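PDB 7C7D: alpha-1,3-glucanase from Streptomyces thermodiastaticus, which hydrolyses alpha-1,3-glucosidic linkages inside alpha-1,3-glucan chains, as a thermostable endo-acting glycosidase of family GH87. Local coordinates for residues A[92-103]-A[179-190]; A[217-228]-A[242-253]. All coordinates share one frame; numbering follows the deposited sequence.

Contact 1 and contact 2 belong to two separate domains of one chain and follow each other in series: 92-103 with 179-190 closes before 217-228 with 242-253 opens. Their centres lie 34 Å apart and their nearest atoms about 21 Å, so neither touches the other. Contact 1 ties together strands of the antiparallel beta domain and runs close to its calcium ion, about 5 Å from the side chain of Ala92; Glu63, Glu65, Ser88, Gln91 and Asp191 form that metal site, two of them directly flanking the paired segments. Contact 2 packs the loop 217-224 and the start of helix 225-234 onto strand 245-248 and the loop after it, at the beginning of the pectate lyase-like parallel beta-helix.

Contact 1. Residues A[92-103]-A[179-190]; sequences AVRLDAGQRVEF and VTLQATNVQVTV
Gln187 swings CG opposite its own backbone nitrogen (chi1 -176°) and stays extended, which carries its amide alongside Asp96, while a bend at chi2 of Gln182 turns OE1 back toward Arg100. NE2 of Gln187 donates to OD1 of Asp96 at 2.8 Å, nearly along the C-O axis, with amide and carboxylate only 13° from coplanar. The same amide is crossed by the aliphatic part of Arg94, whose CD lies 3.5 Å from Gln187 NE2. An alanine at Gln187 would remove this amide and is likely to leave Asp96 OD1 without its donor and the Arg94 chain freer to turn. On the outward face of strands 100-103 and 179-183, NH1 of Arg100 reaches Gln182 OE1 at 3.0 Å, from above the amide carbonyl plane. The segments pair twice, 92-95 with 188-190 and 100-103 with 179-183, one pair in each sheet; Asp96 and Gln187 lie in the joining loops. The pairs' inner side is greasy: Leu95 CD1 meets Val190 CG2 at 3.8 Å, Val101 CG1 lies 3.9 Å from Leu181 CB, and Phe103 CE2 touches Leu181 CD1 at 3.7 Å. Val190 CG1 comes within 4.3 Å of Phe103 CZ, so one pair packs on the other, as expected of a beta-sandwich. Apolar branches fill the space between the strand pairs, while two charged groups each bond a neutral amide, one in the loops, one on the outward face.

Contact 2. Residues A[217-228]-A[242-253]; sequences DPTGQGDSTQAF and IPPGDYRITGPL
Phe228, Arg248 and Thr225 bury more surface here than any other residue. Phe228 reaches from the helix with its ring lying over Ile249 CD1, 3.8 Å from the ring centroid in the conformer modelled for Ile249, one of two. Its edge is turned to the face of Tyr247 in an offset edge-to-face pair, planes 65° apart, and Pro218 CA sits over the opposite face of that tyrosine. Arg248, also modelled in two conformers, bends at chi3 and in the one described grips a single backbone oxygen side-on: NH2 lies 2.9 Å from Gln221 O and NE 3.3 Å, with the oxygen in the guanidinium plane. Its own carbonyl O takes the N-H of Ser224 at 2.7 Å, nearly head-on. Thr225 OG1 donates to Asp223 OD1 and accepts from Gly251 N at 3.2 Å, while Thr250 OG1 donates to Asp223 OD2 at 2.7 Å; with Thr225 N on OD1 as well, Asp223 forms an Asx turn that leads into the helix. Helix 225-234 lies against the start of the parallel beta-helix, Phe228 also meeting Val271 of strand 269-272, which runs parallel to strand 245-248; such a helix commonly covers the N-terminal end of pectate lyase-like folds.

Contact 1. Residues A[92-103]-A[179-190]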
# COMPACT_ATOMS: atom_id res chain seq x y z
N ALA A 92 3.43 -6.36 -18.09
CA ALA A 92 2.62 -5.27 -18.61
C ALA A 92 2.65 -5.39 -20.13
O ALA A 92 3.30 -6.27 -20.69
CB ALA A 92 3.14 -3.92 -18.12
N VAL A 93 1.94 -4.48 -20.80
CA VAL A 93 1.85 -4.50 -22.26
C VAL A 93 2.26 -3.14 -22.78
O VAL A 93 1.62 -2.13 -22.47
CB VAL A 93 0.44 -4.87 -22.75
CG1 VAL A 93 0.39 -4.84 -24.26
CG2 VAL A 93 0.04 -6.26 -22.23
N ARG A 94 3.32 -3.10 -23.58
CA ARG A 94 3.80 -1.87 -24.19
C ARG A 94 3.04 -1.62 -25.48
O ARG A 94 3.04 -2.47 -26.38
CB ARG A 94 5.30 -1.97 -24.49
CG ARG A 94 5.87 -0.68 -25.08
CD ARG A 94 7.39 -0.74 -25.16
NE ARG A 94 7.85 -1.69 -26.17
CZ ARG A 94 8.57 -2.77 -25.91
NH1 ARG A 94 8.92 -3.06 -24.66
NH2 ARG A 94 8.94 -3.57 -26.90
N LEU A 95 2.36 -0.49 -25.55
CA LEU A 95 1.60 -0.10 -26.74
C LEU A 95 2.35 1.03 -27.43
O LEU A 95 2.38 2.15 -26.92
CB LEU A 95 0.21 0.38 -26.35
CG LEU A 95 -0.67 -0.57 -25.54
CD1 LEU A 95 -1.99 0.11 -25.22
CD2 LEU A 95 -0.90 -1.87 -26.30
N ASP A 96 2.94 0.74 -28.57
CA ASP A 96 3.29 1.83 -29.46
C ASP A 96 2.02 2.56 -29.86
O ASP A 96 0.91 1.98 -29.87
CB ASP A 96 3.88 1.29 -30.76
CG ASP A 96 5.33 0.86 -30.62
OD1 ASP A 96 6.01 1.33 -29.70
OD2 ASP A 96 5.78 0.02 -31.45
N ALA A 97 2.16 3.82 -30.27
CA ALA A 97 1.15 4.27 -31.20
C ALA A 97 1.16 3.22 -32.30
O ALA A 97 2.00 3.25 -33.20
CB ALA A 97 1.51 5.71 -31.71
N GLY A 98 0.40 2.17 -32.08
CA GLY A 98 -0.11 1.31 -33.13
C GLY A 98 -1.34 0.66 -32.61
O GLY A 98 -2.30 0.43 -33.34
N GLN A 99 -1.41 0.62 -31.32
CA GLN A 99 -1.64 -0.64 -30.67
C GLN A 99 -2.63 -0.46 -29.54
O GLN A 99 -2.80 0.63 -29.00
CB GLN A 99 -0.29 -1.25 -30.23
CG GLN A 99 0.67 -1.47 -31.44
CD GLN A 99 2.09 -1.88 -31.09
OE1 GLN A 99 2.55 -1.73 -29.96
NE2 GLN A 99 2.81 -2.35 -32.10
N ARG A 100 -3.31 -1.55 -29.24
CA ARG A 100 -4.42 -1.51 -28.33
C ARG A 100 -4.37 -2.72 -27.43
O ARG A 100 -3.73 -3.73 -27.74
CB ARG A 100 -5.75 -1.45 -29.08
CG ARG A 100 -5.98 -2.63 -30.01
CD ARG A 100 -7.16 -2.38 -30.93
NE ARG A 100 -7.00 -3.00 -32.25
CZ ARG A 100 -6.47 -2.41 -33.31
NH1 ARG A 100 -6.02 -1.16 -33.23
NH2 ARG A 100 -6.38 -3.06 -34.46
N VAL A 101 -5.05 -2.61 -26.31
CA VAL A 101 -5.30 -3.75 -25.45
C VAL A 101 -6.79 -3.79 -25.20
O VAL A 101 -7.40 -2.77 -24.85
CB VAL A 101 -4.48 -3.69 -24.15
CG1 VAL A 101 -4.71 -2.39 -23.41
CG2 VAL A 101 -4.81 -4.87 -23.26
N GLU A 102 -7.40 -4.95 -25.45
CA GLU A 102 -8.84 -5.12 -25.41
C GLU A 102 -9.18 -5.98 -24.20
O GLU A 102 -8.87 -7.17 -24.18
CB GLU A 102 -9.31 -5.79 -26.70
CG GLU A 102 -10.81 -5.98 -26.78
CD GLU A 102 -11.23 -6.56 -28.11
OE1 GLU A 102 -10.38 -6.63 -29.03
OE2 GLU A 102 -12.41 -6.94 -28.25
N PHE A 103 -9.81 -5.37 -23.21
CA PHE A 103 -10.17 -6.06 -21.98
C PHE A 103 -11.58 -6.62 -22.10
O PHE A 103 -12.48 -5.96 -22.63
CB PHE A 103 -10.17 -5.08 -20.81
CG PHE A 103 -8.80 -4.59 -20.42
CD1 PHE A 103 -8.05 -5.27 -19.48
CD2 PHE A 103 -8.28 -3.44 -20.98
CE1 PHE A 103 -6.80 -4.81 -19.12
CE2 PHE A 103 -7.03 -2.98 -20.62
CZ PHE A 103 -6.29 -3.67 -19.69
N VAL A 179 -13.75 -3.38 -23.33
CA VAL A 179 -13.19 -2.05 -23.18
C VAL A 179 -11.78 -2.10 -23.76
O VAL A 179 -10.95 -2.89 -23.30
CB VAL A 179 -13.18 -1.58 -21.72
CG1 VAL A 179 -12.41 -0.26 -21.58
CG2 VAL A 179 -14.61 -1.42 -21.21
N THR A 180 -11.53 -1.27 -24.76
CA THR A 180 -10.25 -1.25 -25.45
C THR A 180 -9.54 0.06 -25.19
O THR A 180 -10.15 1.14 -25.29
CB THR A 180 -10.44 -1.46 -26.96
OG1 THR A 180 -11.07 -2.72 -27.19
CG2 THR A 180 -9.09 -1.46 -27.67
N LEU A 181 -8.27 -0.02 -24.84
CA LEU A 181 -7.40 1.14 -24.70
C LEU A 181 -6.50 1.19 -25.92
O LEU A 181 -5.85 0.20 -26.26
CB LEU A 181 -6.56 1.02 -23.43
CG LEU A 181 -7.32 0.71 -22.14
CD1 LEU A 181 -6.36 0.67 -20.96
CD2 LEU A 181 -8.43 1.74 -21.92
N GLN A 182 -6.48 2.34 -26.60
CA GLN A 182 -5.76 2.50 -27.85
C GLN A 182 -4.78 3.65 -27.73
O GLN A 182 -5.18 4.80 -27.49
CB GLN A 182 -6.74 2.77 -28.99
CG GLN A 182 -6.09 2.90 -30.35
CD GLN A 182 -6.82 2.13 -31.41
OE1 GLN A 182 -6.95 0.90 -31.33
NE2 GLN A 182 -7.35 2.84 -32.40
N ALA A 183 -3.49 3.36 -27.89
CA ALA A 183 -2.47 4.40 -27.85
C ALA A 183 -2.50 5.18 -29.15
O ALA A 183 -2.77 4.62 -30.20
CB ALA A 183 -1.09 3.77 -27.66
N THR A 184 -2.25 6.49 -29.08
CA THR A 184 -2.35 7.32 -30.28
C THR A 184 -1.22 8.34 -30.40
O THR A 184 -0.77 8.64 -31.52
CB THR A 184 -3.69 8.06 -30.35
OG1 THR A 184 -3.83 8.92 -29.21
CG2 THR A 184 -4.87 7.09 -30.42
N ASN A 185 -0.76 8.90 -29.28
CA ASN A 185 0.16 10.03 -29.32
C ASN A 185 1.34 9.89 -28.36
O ASN A 185 2.10 10.86 -28.20
CB ASN A 185 -0.57 11.36 -29.08
CG ASN A 185 -1.36 11.35 -27.78
OD1 ASN A 185 -0.98 10.69 -26.82
ND2 ASN A 185 -2.45 12.11 -27.74
N VAL A 186 1.48 8.75 -27.71
CA VAL A 186 2.61 8.46 -26.83
C VAL A 186 2.60 6.96 -26.60
O VAL A 186 1.54 6.33 -26.60
CB VAL A 186 2.52 9.26 -25.49
CG1 VAL A 186 1.25 8.89 -24.71
CG2 VAL A 186 3.77 9.06 -24.65
N GLN A 187 3.78 6.39 -26.41
CA GLN A 187 3.88 4.96 -26.14
C GLN A 187 3.50 4.71 -24.68
O GLN A 187 4.08 5.32 -23.78
CB GLN A 187 5.30 4.48 -26.41
CG GLN A 187 5.53 2.99 -26.26
CD GLN A 187 7.00 2.65 -26.32
OE1 GLN A 187 7.75 2.96 -25.40
NE2 GLN A 187 7.42 2.01 -27.40
N VAL A 188 2.53 3.84 -24.45
CA VAL A 188 1.99 3.62 -23.12
C VAL A 188 2.20 2.16 -22.74
O VAL A 188 1.81 1.26 -23.49
CB VAL A 188 0.50 3.98 -23.03
CG1 VAL A 188 0.01 3.84 -21.58
CG2 VAL A 188 0.24 5.39 -23.56
N THR A 189 2.80 1.92 -21.58
CA THR A 189 2.92 0.58 -21.04
C THR A 189 1.79 0.40 -20.04
O THR A 189 1.76 1.05 -18.99
CB THR A 189 4.30 0.38 -20.41
OG1 THR A 189 5.29 0.52 -21.44
CG2 THR A 189 4.42 -1.00 -19.79
N VAL A 190 0.83 -0.46 -20.39
CA VAL A 190 -0.37 -0.66 -19.58
C VAL A 190 -0.16 -1.87 -18.68
O VAL A 190 0.16 -2.96 -19.15
CB VAL A 190 -1.61 -0.84 -20.48
CG1 VAL A 190 -2.86 -1.01 -19.62
CG2 VAL A 190 -1.77 0.36 -21.42

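Contact 2. Residues A[217-228]-A[242-253]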
# COMPACT_ATOMS: atom_id res chain seq x y z
N ASP A 217 -14.58 27.90 -4.93
CA ASP A 217 -14.70 27.93 -6.38
C ASP A 217 -14.66 26.50 -6.91
O ASP A 217 -13.58 25.90 -6.97
CB ASP A 217 -13.55 28.75 -6.98
CG ASP A 217 -13.50 28.68 -8.50
OD1 ASP A 217 -14.49 28.24 -9.13
OD2 ASP A 217 -12.46 29.06 -9.07
N PRO A 218 -15.80 25.92 -7.31
CA PRO A 218 -15.80 24.54 -7.81
C PRO A 218 -15.25 24.38 -9.22
O PRO A 218 -15.26 23.27 -9.74
CB PRO A 218 -17.28 24.16 -7.75
CG PRO A 218 -18.00 25.46 -7.98
CD PRO A 218 -17.14 26.53 -7.34
N THR A 219 -14.79 25.46 -9.85
CA THR A 219 -14.09 25.34 -11.12
C THR A 219 -12.60 25.13 -10.94
O THR A 219 -11.90 24.88 -11.93
CB THR A 219 -14.35 26.56 -12.02
OG1 THR A 219 -13.65 27.70 -11.50
CG2 THR A 219 -15.84 26.87 -12.08
N GLY A 220 -12.09 25.23 -9.72
CA GLY A 220 -10.70 24.96 -9.44
C GLY A 220 -9.76 26.11 -9.73
O GLY A 220 -8.54 25.92 -9.68
N GLN A 221 -10.28 27.30 -10.03
CA GLN A 221 -9.44 28.43 -10.40
C GLN A 221 -8.92 29.17 -9.17
O GLN A 221 -7.71 29.33 -8.99
CB GLN A 221 -10.23 29.39 -11.31
CG GLN A 221 -10.61 28.81 -12.66
CD GLN A 221 -11.55 29.71 -13.44
OE1 GLN A 221 -11.13 30.46 -14.32
NE2 GLN A 221 -12.84 29.65 -13.10
N GLY A 222 -9.83 29.67 -8.33
CA GLY A 222 -9.42 30.35 -7.12
C GLY A 222 -9.10 29.39 -5.99
O GLY A 222 -9.52 28.23 -5.98
N ASP A 223 -8.34 29.88 -5.02
CA ASP A 223 -8.01 29.10 -3.83
C ASP A 223 -9.23 29.00 -2.93
O ASP A 223 -9.81 30.02 -2.55
CB ASP A 223 -6.85 29.77 -3.10
CG ASP A 223 -6.27 28.92 -1.96
OD1 ASP A 223 -6.70 27.76 -1.76
OD2 ASP A 223 -5.36 29.43 -1.25
N SER A 224 -9.62 27.78 -2.58
CA SER A 224 -10.79 27.53 -1.76
C SER A 224 -10.45 27.30 -0.28
O SER A 224 -11.35 26.95 0.49
CB SER A 224 -11.56 26.32 -2.30
OG SER A 224 -12.26 26.66 -3.48
N THR A 225 -9.19 27.47 0.12
CA THR A 225 -8.79 27.15 1.49
C THR A 225 -9.62 27.94 2.49
O THR A 225 -10.16 27.37 3.45
CB THR A 225 -7.30 27.42 1.70
OG1 THR A 225 -6.53 26.69 0.75
CG2 THR A 225 -6.88 27.00 3.11
N GLN A 226 -9.74 29.26 2.29
CA GLN A 226 -10.45 30.08 3.26
C GLN A 226 -11.92 29.70 3.34
O GLN A 226 -12.51 29.68 4.43
CB GLN A 226 -10.29 31.55 2.92
CG GLN A 226 -10.84 32.48 3.99
CD GLN A 226 -10.19 32.26 5.35
OE1 GLN A 226 -8.98 32.00 5.44
NE2 GLN A 226 -10.98 32.36 6.41
N ALA A 227 -12.54 29.40 2.19
CA ALA A 227 -13.94 28.98 2.19
C ALA A 227 -14.13 27.69 2.99
O ALA A 227 -15.09 27.56 3.76
CB ALA A 227 -14.44 28.80 0.76
N PHE A 228 -13.24 26.71 2.80
CA PHE A 228 -13.34 25.48 3.58
C PHE A 228 -13.17 25.77 5.07
O PHE A 228 -13.90 25.24 5.91
CB PHE A 228 -12.30 24.47 3.12
CG PHE A 228 -12.72 23.63 1.94
CD1 PHE A 228 -13.18 24.22 0.77
CD2 PHE A 228 -12.66 22.25 2.01
CE1 PHE A 228 -13.57 23.45 -0.31
CE2 PHE A 228 -13.04 21.47 0.93
CZ PHE A 228 -13.50 22.07 -0.23
N ILE A 242 -19.36 19.32 0.31
CA ILE A 242 -18.50 19.66 -0.83
C ILE A 242 -19.24 19.23 -2.09
O ILE A 242 -19.24 18.04 -2.43
CB ILE A 242 -17.14 18.97 -0.74
CG1 ILE A 242 -16.44 19.24 0.59
CG2 ILE A 242 -16.25 19.40 -1.90
CD1 ILE A 242 -15.20 18.37 0.82
N PRO A 243 -19.89 20.15 -2.81
CA PRO A 243 -20.61 19.77 -4.04
C PRO A 243 -19.66 19.24 -5.09
O PRO A 243 -18.44 19.48 -5.02
CB PRO A 243 -21.23 21.10 -4.50
CG PRO A 243 -21.20 22.00 -3.31
CD PRO A 243 -20.01 21.59 -2.50
N PRO A 244 -20.17 18.51 -6.08
CA PRO A 244 -19.32 18.10 -7.21
C PRO A 244 -18.56 19.28 -7.80
O PRO A 244 -19.11 20.37 -7.97
CB PRO A 244 -20.33 17.53 -8.21
CG PRO A 244 -21.45 17.02 -7.36
CD PRO A 244 -21.54 17.97 -6.19
N GLY A 245 -17.29 19.06 -8.10
CA GLY A 245 -16.46 20.12 -8.62
C GLY A 245 -15.00 19.83 -8.35
O GLY A 245 -14.64 18.78 -7.83
N ASP A 246 -14.17 20.80 -8.73
CA ASP A 246 -12.73 20.76 -8.49
C ASP A 246 -12.37 21.96 -7.64
O ASP A 246 -12.72 23.09 -7.99
CB ASP A 246 -11.97 20.81 -9.81
CG ASP A 246 -12.12 19.53 -10.62
OD1 ASP A 246 -11.38 18.55 -10.35
OD2 ASP A 246 -12.98 19.50 -11.52
N TYR A 247 -11.67 21.73 -6.54
CA TYR A 247 -11.38 22.78 -5.56
C TYR A 247 -9.89 22.82 -5.30
O TYR A 247 -9.32 21.84 -4.81
CB TYR A 247 -12.11 22.50 -4.25
CG TYR A 247 -13.59 22.38 -4.40
CD1 TYR A 247 -14.18 21.16 -4.73
CD2 TYR A 247 -14.42 23.48 -4.22
CE1 TYR A 247 -15.55 21.05 -4.88
CE2 TYR A 247 -15.78 23.38 -4.37
CZ TYR A 247 -16.34 22.16 -4.69
OH TYR A 247 -17.71 22.07 -4.83
N ARG A 248 -9.26 23.95 -5.58
CA ARG A 248 -7.86 24.14 -5.24
C ARG A 248 -7.77 24.52 -3.77
O ARG A 248 -8.41 25.48 -3.33
CB ARG A 248 -7.26 25.24 -6.12
CG ARG A 248 -5.80 25.56 -5.80
CD ARG A 248 -5.11 26.18 -7.01
NE ARG A 248 -5.58 27.54 -7.28
CZ ARG A 248 -5.11 28.63 -6.68
NH1 ARG A 248 -4.15 28.53 -5.77
NH2 ARG A 248 -5.60 29.82 -6.99
N ILE A 249 -6.99 23.76 -3.00
CA ILE A 249 -6.74 24.04 -1.59
C ILE A 249 -5.23 24.10 -1.40
O ILE A 249 -4.58 23.05 -1.28
CB ILE A 249 -7.37 22.98 -0.67
CG1 ILE A 249 -8.87 22.88 -0.91
CG2 ILE A 249 -7.06 23.29 0.79
CD1 ILE A 249 -9.67 23.99 -0.26
N THR A 250 -4.65 25.30 -1.39
CA THR A 250 -3.23 25.41 -1.10
C THR A 250 -2.94 24.86 0.29
O THR A 250 -1.94 24.16 0.49
CB THR A 250 -2.74 26.85 -1.22
OG1 THR A 250 -3.51 27.70 -0.36
CG2 THR A 250 -2.86 27.33 -2.65
N GLY A 251 -3.81 25.14 1.25
CA GLY A 251 -3.73 24.53 2.55
C GLY A 251 -2.64 25.15 3.40
O GLY A 251 -1.96 26.10 3.00
N PRO A 252 -2.44 24.61 4.62
CA PRO A 252 -3.21 23.50 5.18
C PRO A 252 -4.42 23.99 5.94
O PRO A 252 -4.49 25.16 6.34
CB PRO A 252 -2.23 22.90 6.18
CG PRO A 252 -1.49 24.10 6.71
CD PRO A 252 -1.40 25.08 5.55
N LEU A 253 -5.38 23.10 6.13
CA LEU A 253 -6.43 23.29 7.11
C LEU A 253 -5.93 22.79 8.46
O LEU A 253 -5.33 21.71 8.55
CB LEU A 253 -7.69 22.53 6.72
CG LEU A 253 -8.33 22.92 5.38
CD1 LEU A 253 -9.43 21.95 4.98
CD2 LEU A 253 -8.87 24.34 5.44
O HOH W 1 -11.10 26.18 -5.91